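Local coordinates for lipid binding protein (Grifola frondosa, PDB 5H0Q) that binds membrane lipid domains in which sphingomyelin is combined with cholesterol, and so serves as a probe for them, at residues A[35-40]-A[97-102]; A[46-51]-A[62-67]; A[77-82]-A[158-163]. One frame throughout, in Å; residues are numbered along the deposited sequence.

Overall arrangement
The three contacts lie within a single chain and hold helical and loop segments against two beta-sheets. Interactions 1 and 2 are neighbours, their centres about 10 Å apart: strands 99-105 and 60-68 pair antiparallel in the mixed sheet, and helix 41-55 with the loop before it packs on that sheet. Rings and backbones of the two contacts touch directly. Interaction 3 lies across the centre of the chain from interaction 1, with centres about 26 Å apart, and joins strand 73-80 of the five-stranded antiparallel sheet to helix 160-169. In sequence, 46-51 and 62-67 fall between 35-40 and 97-102, whereas interaction 3 alternates with interaction 1, consistent with a compact fold in which distant parts of the chain are packed together.

Interaction 1 of 3, residues A[35-40]-A[97-102]; sequences QRKNVY and GQWTVF
Lys37 and Tyr40, in the loop that leads from helix 26-35 to helix 41-55, lie beside the start of strand 99-105, with the CA atoms of Lys37 and Gly97 7.0 Å apart and Tyr40 at the N-cap position of the second helix. Trp99 points its indole from the strand toward the loop. The carbonyl O of Lys37 meets the indole at its edge, in the ring plane, 3.4 Å from Trp99 CZ2. The Lys37 chain crosses the indole at about a right angle, CG lying 3.8 Å from Trp99 CZ2 and CE near CH2. Lys37 CG is anti to the backbone N (chi1 177°) and the chain stays extended until a bend at chi4, which turns NZ toward Gln41 and Glu197, its hydrogen-bond and salt-bridge partners. At the pyrrole end, Tyr40 CB packs 4.1 Å from Trp99 CD1. Water 2 lies in the indole plane and accepts from Trp99 NE1 at 2.9 Å; it also accepts from Tyr40 N and can donate to Lys37 O. Water 1 spans the backbones a little farther along, within hydrogen-bonding distance of Gly97 O (2.7 Å) and, less closely, Arg36 O. Tyr66 meets the indole ring from strand 60-68. The polar link between loop and strand thus runs through water, which satisfies the indole N-H of a buried tryptophan while its carbon edge packs against the loop.

Interaction 2 of 3, residues A[46-51]-A[62-67]; sequences KRQAEL and LVRVYN
Gln48 reaches from helix 41-55 to strand 60-68 and uses both ends of its amide there. Its NE2 donates to Leu62 O at 2.8 Å, with the oxygen close to the amide plane but the donor standing 48° above the plane of the Leu62 carbonyl. Its OE1 accepts from Arg64 NH1, also at 2.8 Å, in a bond that lies in the amide carbonyl plane on a lone pair and is fairly straight, with an N-H...O angle of 161°. The guanidinium points its edge at that oxygen, and the two flat groups are perpendicular. One bond to a backbone carbonyl and one to a side chain, from two alternate strand residues that face the helix, fix the rotation of the buried amide. Arg64 also lays its aliphatic part against Gln48, its CD 3.3 Å from Gln48 OE1. With CG between the backbone N and the carbonyl carbon (chi1 64°), the extended arginine chain rises past the glutamine amide. Beside this polar pair, Leu62 CD1 packs 3.8 Å from Leu51 CB, one turn farther along the helix, and Leu62 CB touches Gln48 CB and CG. Farther out, Glu197 forms a salt bridge with Arg64 NE, so the guanidinium has a second partner, and Trp99 packs on the same side chain. Tyr195 of strand 193-201 touches Gln48. Segment 46-51 runs nearly antiparallel to segment 62-67, their axes 8.3 Å apart at closest approach: an alpha-beta layer in which a helix covers one face of the mixed sheet and a short connection leads into the strand it covers.

Interaction 3 of 3, residues A[77-82]-A[158-163]; sequences IEESFR and GSKDYM
Phe81 leans its ring against the first turn of helix 160-169, where CE1 lies 3.9 Å from Lys160 CB and 3.7 Å from Lys160 O. Its CZ comes within 4.4 Å of Met163 CB, so the ring touches both ends of the first helical turn; Lys160 O and Met163 CB approach it obliquely. Leu164 and Leu167 extend the apolar surface that the ring meets. Two residues earlier in the chain, Glu79 faces the same helix, its side chain bent at chi2 (70°) with the carboxylate beside the lysine. The long chain of Lys160, extended beyond CG, crosses the glutamate at about a right angle and brings NZ 3.4 Å from OE2 and 3.5 Å from OE1 of Glu79. The salt bridge is thus shared by both carboxylate oxygens, although each hydrogen bond in it is weak, and Lys160 CE packs close to the same carboxylate. Trp155 of helix 153-156 touches both members of the pair. The helix itself starts at Ser159, the N-cap, whose OG accepts from Tyr162 N at 2.9 Å; this capping bond fixes the turn that carries Lys160. The chain turns a corner at Phe81, where Phe81 and Arg82 both face Ala115 of strand 114-121. That is a classic beta bulge, and it sits where a capped helix packs on the antiparallel sheet.

Interaction 1 of 3, residues A[35-40]-A[97-102]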
loop_
_atom_site.group_PDB
_atom_site.type_symbol
_atom_site.label_atom_id
_atom_site.label_comp_id
_atom_site.label_asym_id
_atom_site.label_seq_id
_atom_site.Cartn_x
_atom_site.Cartn_y
_atom_site.Cartn_z
ATOM N N GLN A 35 0.105 16.430 2.994
ATOM C CA GLN A 35 0.893 17.558 2.492
ATOM C C GLN A 35 2.375 17.213 2.383
ATOM O O GLN A 35 3.065 17.738 1.498
ATOM C CB GLN A 35 0.729 18.783 3.395
ATOM C CG GLN A 35 -0.650 19.402 3.366
ATOM C CD GLN A 35 -0.834 20.506 4.399
ATOM O OE1 GLN A 35 -0.189 20.519 5.450
ATOM N NE2 GLN A 35 -1.728 21.442 4.099
ATOM N N ARG A 36 2.887 16.370 3.277
ATOM C CA ARG A 36 4.293 15.981 3.305
ATOM C C ARG A 36 4.592 14.759 2.442
ATOM O O ARG A 36 5.711 14.229 2.506
ATOM C CB ARG A 36 4.737 15.702 4.742
ATOM C CG ARG A 36 4.649 16.907 5.689
ATOM C CD ARG A 36 5.929 17.741 5.642
ATOM N NE ARG A 36 5.850 18.814 6.635
ATOM C CZ ARG A 36 5.166 19.934 6.461
ATOM N NH1 ARG A 36 4.519 20.143 5.323
ATOM N NH2 ARG A 36 5.135 20.841 7.427
ATOM N N LYS A 37 3.636 14.319 1.624
ATOM C CA LYS A 37 3.824 13.080 0.876
ATOM C C LYS A 37 5.112 13.105 0.064
ATOM O O LYS A 37 5.802 12.091 -0.047
ATOM C CB LYS A 37 2.632 12.829 -0.045
ATOM C CG LYS A 37 2.780 11.587 -0.932
ATOM C CD LYS A 37 1.539 11.357 -1.765
ATOM C CE LYS A 37 1.639 10.116 -2.621
ATOM N NZ LYS A 37 2.633 10.267 -3.738
ATOM N N ASN A 38 5.460 14.241 -0.498
ATOM C CA ASN A 38 6.573 14.221 -1.435
ATOM C C ASN A 38 7.925 14.429 -0.763
ATOM O O ASN A 38 8.959 14.300 -1.437
ATOM C CB ASN A 38 6.325 15.251 -2.535
ATOM C CG ASN A 38 5.085 14.916 -3.344
ATOM O OD1 ASN A 38 5.148 14.175 -4.323
ATOM N ND2 ASN A 38 3.939 15.415 -2.901
ATOM N N VAL A 39 7.953 14.687 0.544
ATOM C CA VAL A 39 9.210 14.965 1.231
ATOM C C VAL A 39 10.138 13.748 1.216
ATOM O O VAL A 39 11.345 13.882 0.961
ATOM C CB VAL A 39 8.929 15.461 2.658
ATOM C CG1 VAL A 39 10.228 15.690 3.424
ATOM C CG2 VAL A 39 8.109 16.742 2.616
ATOM N N TYR A 40 9.610 12.549 1.496
ATOM C CA TYR A 40 10.426 11.336 1.487
ATOM C C TYR A 40 10.096 10.407 0.326
ATOM O O TYR A 40 10.639 9.300 0.258
ATOM C CB TYR A 40 10.275 10.594 2.820
ATOM C CG TYR A 40 10.750 11.419 4.006
ATOM C CD1 TYR A 40 12.066 11.339 4.438
ATOM C CD2 TYR A 40 9.904 12.289 4.666
ATOM C CE1 TYR A 40 12.522 12.087 5.495
ATOM C CE2 TYR A 40 10.347 13.041 5.747
ATOM C CZ TYR A 40 11.665 12.933 6.149
ATOM O OH TYR A 40 12.146 13.675 7.206
ATOM N N GLY A 97 2.506 9.519 7.896
ATOM C CA GLY A 97 3.632 10.210 7.288
ATOM C C GLY A 97 4.785 9.324 6.887
ATOM O O GLY A 97 5.805 9.847 6.415
ATOM N N GLN A 98 4.672 8.017 7.053
ATOM C CA GLN A 98 5.732 7.095 6.694
ATOM C C GLN A 98 5.363 6.272 5.469
ATOM O O GLN A 98 4.190 6.062 5.153
ATOM C CB GLN A 98 6.091 6.178 7.861
ATOM C CG GLN A 98 6.647 6.979 9.016
ATOM C CD GLN A 98 7.198 6.126 10.112
ATOM O OE1 GLN A 98 6.541 5.210 10.568
ATOM N NE2 GLN A 98 8.436 6.393 10.520
ATOM N N TRP A 99 6.410 5.857 4.754
ATOM C CA TRP A 99 6.353 4.934 3.623
ATOM C C TRP A 99 6.938 3.579 3.999
ATOM O O TRP A 99 7.867 3.492 4.812
ATOM C CB TRP A 99 7.210 5.434 2.438
ATOM C CG TRP A 99 6.845 6.729 1.811
ATOM C CD1 TRP A 99 7.196 7.971 2.224
ATOM C CD2 TRP A 99 6.065 6.895 0.625
ATOM N NE1 TRP A 99 6.685 8.915 1.361
ATOM C CE2 TRP A 99 5.980 8.273 0.375
ATOM C CE3 TRP A 99 5.422 6.001 -0.246
ATOM C CZ2 TRP A 99 5.293 8.790 -0.717
ATOM C CZ3 TRP A 99 4.736 6.514 -1.325
ATOM C CH2 TRP A 99 4.675 7.894 -1.545
ATOM N N THR A 100 6.440 2.517 3.355
ATOM C CA THR A 100 7.222 1.303 3.245
ATOM C C THR A 100 7.288 0.872 1.783
ATOM O O THR A 100 6.495 1.305 0.942
ATOM C CB THR A 100 6.676 0.199 4.131
ATOM O OG1 THR A 100 7.651 -0.838 4.221
ATOM C CG2 THR A 100 5.359 -0.358 3.610
ATOM N N VAL A 101 8.285 0.045 1.479
ATOM C CA VAL A 101 8.535 -0.429 0.124
ATOM C C VAL A 101 8.841 -1.912 0.191
ATOM O O VAL A 101 9.595 -2.362 1.059
ATOM C CB VAL A 101 9.706 0.325 -0.538
ATOM C CG1 VAL A 101 9.985 -0.236 -1.931
ATOM C CG2 VAL A 101 9.383 1.808 -0.604
ATOM N N PHE A 102 8.294 -2.669 -0.749
ATOM C CA PHE A 102 8.643 -4.073 -0.850
ATOM C C PHE A 102 8.449 -4.534 -2.283
ATOM O O PHE A 102 7.807 -3.862 -3.094
ATOM C CB PHE A 102 7.805 -4.926 0.118
ATOM C CG PHE A 102 6.313 -4.909 -0.164
ATOM C CD1 PHE A 102 5.748 -5.811 -1.047
ATOM C CD2 PHE A 102 5.481 -4.012 0.476
ATOM C CE1 PHE A 102 4.385 -5.795 -1.312
ATOM C CE2 PHE A 102 4.118 -4.007 0.237
ATOM C CZ PHE A 102 3.574 -4.901 -0.665
HETATM O O HOH W 1 6.128 12.134 4.992
HETATM O O HOH W 2 7.090 11.598 2.461
#

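Interaction 2 of 3, residues A[46-51]-A[62-67]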
loop_
_atom_site.group_PDB
_atom_site.type_symbol
_atom_site.label_atom_id
_atom_site.label_comp_id
_atom_site.label_asym_id
_atom_site.label_seq_id
_atom_site.Cartn_x
_atom_site.Cartn_y
_atom_site.Cartn_z
ATOM N N LYS A 46 13.577 5.592 -4.803
ATOM C CA LYS A 46 14.933 5.051 -4.912
ATOM C C LYS A 46 14.970 3.579 -4.501
ATOM O O LYS A 46 15.677 2.770 -5.116
ATOM C CB LYS A 46 15.892 5.880 -4.057
ATOM C CG LYS A 46 17.338 5.461 -4.117
ATOM C CD LYS A 46 18.147 6.248 -3.106
ATOM C CE LYS A 46 19.636 5.972 -3.257
ATOM N NZ LYS A 46 20.444 6.755 -2.287
ATOM N N ARG A 47 14.215 3.209 -3.459
ATOM C CA ARG A 47 14.181 1.809 -3.051
ATOM C C ARG A 47 13.457 0.947 -4.080
ATOM O O ARG A 47 13.877 -0.189 -4.353
ATOM C CB ARG A 47 13.515 1.675 -1.678
ATOM C CG ARG A 47 13.408 0.246 -1.166
ATOM C CD ARG A 47 14.797 -0.398 -1.066
ATOM N NE ARG A 47 14.750 -1.658 -0.336
ATOM C CZ ARG A 47 15.706 -2.582 -0.377
ATOM N NH1 ARG A 47 16.786 -2.405 -1.116
ATOM N NH2 ARG A 47 15.574 -3.698 0.318
ATOM N N GLN A 48 12.362 1.451 -4.661
ATOM C CA GLN A 48 11.729 0.713 -5.755
ATOM C C GLN A 48 12.733 0.440 -6.871
ATOM O O GLN A 48 12.774 -0.670 -7.421
ATOM C CB GLN A 48 10.536 1.484 -6.307
ATOM C CG GLN A 48 9.298 1.490 -5.396
ATOM C CD GLN A 48 8.224 2.403 -5.917
ATOM O OE1 GLN A 48 8.440 3.604 -6.044
ATOM N NE2 GLN A 48 7.058 1.856 -6.199
ATOM N N ALA A 49 13.549 1.440 -7.224
ATOM C CA ALA A 49 14.514 1.252 -8.300
ATOM C C ALA A 49 15.554 0.209 -7.925
ATOM O O ALA A 49 15.932 -0.616 -8.767
ATOM C CB ALA A 49 15.179 2.589 -8.635
ATOM N N GLU A 50 16.069 0.261 -6.685
ATOM C CA GLU A 50 17.025 -0.744 -6.213
ATOM C C GLU A 50 16.468 -2.145 -6.390
ATOM O O GLU A 50 17.144 -3.040 -6.910
ATOM C CB GLU A 50 17.352 -0.561 -4.731
ATOM C CG GLU A 50 18.102 0.670 -4.299
ATOM C CD GLU A 50 18.141 0.764 -2.776
ATOM O OE1 GLU A 50 18.060 1.890 -2.240
ATOM O OE2 GLU A 50 18.226 -0.290 -2.112
ATOM N N LEU A 51 15.259 -2.364 -5.858
ATOM C CA LEU A 51 14.629 -3.679 -5.921
ATOM C C LEU A 51 14.435 -4.137 -7.361
ATOM O O LEU A 51 14.634 -5.313 -7.676
ATOM C CB LEU A 51 13.280 -3.667 -5.178
ATOM C CG LEU A 51 13.388 -3.503 -3.665
ATOM C CD1 LEU A 51 11.997 -3.288 -3.065
ATOM C CD2 LEU A 51 14.059 -4.716 -3.047
ATOM N N LEU A 62 6.801 -3.514 -7.653
ATOM C CA LEU A 62 7.673 -2.763 -6.757
ATOM C C LEU A 62 6.732 -1.808 -6.021
ATOM O O LEU A 62 6.324 -0.788 -6.576
ATOM C CB LEU A 62 8.759 -1.991 -7.497
ATOM C CG LEU A 62 9.883 -2.678 -8.276
ATOM C CD1 LEU A 62 10.344 -3.960 -7.631
ATOM C CD2 LEU A 62 9.440 -2.929 -9.702
ATOM N N VAL A 63 6.350 -2.161 -4.798
ATOM C CA VAL A 63 5.226 -1.524 -4.116
ATOM C C VAL A 63 5.735 -0.494 -3.135
ATOM O O VAL A 63 6.569 -0.812 -2.281
ATOM C CB VAL A 63 4.359 -2.543 -3.367
ATOM C CG1 VAL A 63 3.210 -1.816 -2.671
ATOM C CG2 VAL A 63 3.828 -3.595 -4.313
ATOM N N ARG A 64 5.236 0.740 -3.246
ATOM C CA ARG A 64 5.439 1.739 -2.202
ATOM C C ARG A 64 4.083 2.057 -1.578
ATOM O O ARG A 64 3.081 2.191 -2.284
ATOM C CB ARG A 64 6.114 2.996 -2.730
ATOM C CG ARG A 64 5.366 3.829 -3.762
ATOM C CD ARG A 64 6.179 5.096 -4.100
ATOM N NE ARG A 64 5.441 6.012 -4.962
ATOM C CZ ARG A 64 5.540 6.097 -6.280
ATOM N NH1 ARG A 64 6.404 5.345 -6.957
ATOM N NH2 ARG A 64 4.768 6.960 -6.924
ATOM N N VAL A 65 4.070 2.237 -0.262
ATOM C CA VAL A 65 2.846 2.454 0.517
ATOM C C VAL A 65 3.051 3.697 1.358
ATOM O O VAL A 65 4.022 3.755 2.116
ATOM C CB VAL A 65 2.564 1.256 1.438
ATOM C CG1 VAL A 65 1.316 1.518 2.264
ATOM C CG2 VAL A 65 2.491 -0.023 0.652
ATOM N N TYR A 66 2.123 4.666 1.278
ATOM C CA TYR A 66 2.187 5.880 2.081
ATOM C C TYR A 66 0.969 5.919 2.992
ATOM O O TYR A 66 -0.167 5.860 2.510
ATOM C CB TYR A 66 2.228 7.162 1.237
ATOM C CG TYR A 66 2.509 8.396 2.039
ATOM C CD1 TYR A 66 3.679 8.511 2.769
ATOM C CD2 TYR A 66 1.595 9.450 2.088
ATOM C CE1 TYR A 66 3.962 9.660 3.489
ATOM C CE2 TYR A 66 1.872 10.591 2.809
ATOM C CZ TYR A 66 3.039 10.680 3.513
ATOM O OH TYR A 66 3.349 11.804 4.215
ATOM N N ASN A 67 1.209 6.062 4.291
ATOM C CA ASN A 67 0.134 6.170 5.283
ATOM C C ASN A 67 -0.083 7.633 5.624
ATOM O O ASN A 67 0.753 8.251 6.287
ATOM C CB ASN A 67 0.474 5.366 6.531
ATOM C CG ASN A 67 -0.573 5.543 7.629
ATOM O OD1 ASN A 67 -1.664 6.024 7.362
ATOM N ND2 ASN A 67 -0.212 5.212 8.851
#

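Interaction 3 of 3, residues A[77-82]-A[158-163]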
loop_
_atom_site.group_PDB
_atom_site.type_symbol
_atom_site.label_atom_id
_atom_site.label_comp_id
_atom_site.label_asym_id
_atom_site.label_seq_id
_atom_site.Cartn_x
_atom_site.Cartn_y
_atom_site.Cartn_z
ATOM N N ILE A 77 -2.467 -9.038 7.433
ATOM C CA ILE A 77 -2.450 -10.185 6.535
ATOM C C ILE A 77 -1.495 -9.860 5.405
ATOM O O ILE A 77 -1.486 -8.732 4.900
ATOM C CB ILE A 77 -3.841 -10.484 5.948
ATOM C CG1 ILE A 77 -4.834 -10.800 7.055
ATOM C CG2 ILE A 77 -3.771 -11.636 4.980
ATOM C CD1 ILE A 77 -6.292 -10.831 6.594
ATOM N N GLU A 78 -0.705 -10.855 5.014
ATOM C CA GLU A 78 0.031 -10.866 3.753
ATOM C C GLU A 78 -0.314 -12.166 3.053
ATOM O O GLU A 78 -0.258 -13.228 3.672
ATOM C CB GLU A 78 1.538 -10.817 3.966
ATOM C CG GLU A 78 2.066 -9.620 4.666
ATOM C CD GLU A 78 3.541 -9.780 4.970
ATOM O OE1 GLU A 78 4.127 -10.812 4.562
ATOM O OE2 GLU A 78 4.112 -8.881 5.620
ATOM N N GLU A 79 -0.681 -12.098 1.777
ATOM C CA GLU A 79 -1.039 -13.316 1.068
ATOM C C GLU A 79 -0.496 -13.272 -0.354
ATOM O O GLU A 79 -0.680 -12.273 -1.053
ATOM C CB GLU A 79 -2.562 -13.484 1.067
ATOM C CG GLU A 79 -3.072 -14.752 0.436
ATOM C CD GLU A 79 -2.770 -16.014 1.246
ATOM O OE1 GLU A 79 -2.408 -15.909 2.435
ATOM O OE2 GLU A 79 -2.910 -17.121 0.683
ATOM N N SER A 80 0.178 -14.351 -0.762
ATOM C CA SER A 80 0.590 -14.568 -2.152
ATOM C C SER A 80 -0.426 -15.459 -2.840
ATOM O O SER A 80 -0.602 -16.619 -2.449
ATOM C CB SER A 80 1.962 -15.234 -2.251
ATOM O OG SER A 80 2.968 -14.427 -1.694
ATOM N N PHE A 81 -1.050 -14.944 -3.892
ATOM C CA PHE A 81 -1.891 -15.784 -4.727
ATOM C C PHE A 81 -1.098 -16.444 -5.846
ATOM O O PHE A 81 -1.321 -17.619 -6.158
ATOM C CB PHE A 81 -3.038 -14.962 -5.317
ATOM C CG PHE A 81 -3.880 -14.260 -4.288
ATOM C CD1 PHE A 81 -4.574 -14.980 -3.343
ATOM C CD2 PHE A 81 -3.992 -12.881 -4.285
ATOM C CE1 PHE A 81 -5.356 -14.338 -2.404
ATOM C CE2 PHE A 81 -4.770 -12.232 -3.350
ATOM C CZ PHE A 81 -5.455 -12.963 -2.409
ATOM N N ARG A 82 -0.182 -15.695 -6.458
ATOM C CA ARG A 82 0.782 -16.231 -7.415
ATOM C C ARG A 82 2.099 -15.543 -7.121
ATOM O O ARG A 82 2.124 -14.323 -6.984
ATOM C CB ARG A 82 0.360 -15.939 -8.857
ATOM C CG ARG A 82 -0.995 -16.450 -9.211
ATOM C CD ARG A 82 -1.389 -16.098 -10.628
ATOM N NE ARG A 82 -2.756 -16.529 -10.873
ATOM C CZ ARG A 82 -3.802 -15.724 -11.020
ATOM N NH1 ARG A 82 -3.673 -14.415 -10.983
ATOM N NH2 ARG A 82 -5.002 -16.242 -11.210
ATOM N N GLY A 158 -14.695 -11.964 2.610
ATOM C CA GLY A 158 -14.126 -11.977 1.280
ATOM C C GLY A 158 -13.040 -13.030 1.207
ATOM O O GLY A 158 -11.932 -12.823 1.707
ATOM N N SER A 159 -13.354 -14.171 0.609
ATOM C CA SER A 159 -12.420 -15.281 0.580
ATOM C C SER A 159 -11.226 -14.963 -0.306
ATOM O O SER A 159 -11.275 -14.094 -1.181
ATOM C CB SER A 159 -13.093 -16.533 0.043
ATOM O OG SER A 159 -13.335 -16.384 -1.345
ATOM N N LYS A 160 -10.149 -15.717 -0.081
ATOM C CA LYS A 160 -8.969 -15.610 -0.937
ATOM C C LYS A 160 -9.335 -15.848 -2.389
ATOM O O LYS A 160 -8.868 -15.132 -3.282
ATOM C CB LYS A 160 -7.907 -16.612 -0.493
ATOM C CG LYS A 160 -7.385 -16.375 0.908
ATOM C CD LYS A 160 -6.396 -17.454 1.333
ATOM C CE LYS A 160 -5.811 -17.162 2.705
ATOM N NZ LYS A 160 -4.908 -18.237 3.186
ATOM N N ASP A 161 -10.168 -16.862 -2.652
ATOM C CA ASP A 161 -10.544 -17.146 -4.028
ATOM C C ASP A 161 -11.323 -15.988 -4.623
ATOM O O ASP A 161 -11.183 -15.683 -5.816
ATOM C CB ASP A 161 -11.366 -18.435 -4.105
ATOM C CG ASP A 161 -10.540 -19.671 -3.811
ATOM O OD1 ASP A 161 -9.329 -19.664 -4.108
ATOM O OD2 ASP A 161 -11.101 -20.651 -3.286
ATOM N N TYR A 162 -12.163 -15.337 -3.811
ATOM C CA TYR A 162 -12.985 -14.244 -4.320
ATOM C C TYR A 162 -12.145 -12.998 -4.575
ATOM O O TYR A 162 -12.318 -12.324 -5.599
ATOM C CB TYR A 162 -14.112 -13.929 -3.337
ATOM C CG TYR A 162 -14.990 -12.787 -3.787
ATOM C CD1 TYR A 162 -15.806 -12.918 -4.902
ATOM C CD2 TYR A 162 -15.018 -11.584 -3.097
ATOM C CE1 TYR A 162 -16.624 -11.879 -5.322
ATOM C CE2 TYR A 162 -15.830 -10.536 -3.514
ATOM C CZ TYR A 162 -16.628 -10.694 -4.625
ATOM O OH TYR A 162 -17.434 -9.661 -5.044
ATOM N N MET A 163 -11.237 -12.670 -3.661
ATOM C CA MET A 163 -10.367 -11.516 -3.892
ATOM C C MET A 163 -9.492 -11.718 -5.123
ATOM O O MET A 163 -9.294 -10.783 -5.906
ATOM C CB MET A 163 -9.531 -11.233 -2.641
ATOM C CG MET A 163 -10.411 -10.886 -1.415
ATOM S SD MET A 163 -11.668 -9.627 -1.782
ATOM C CE MET A 163 -10.633 -8.261 -2.343
#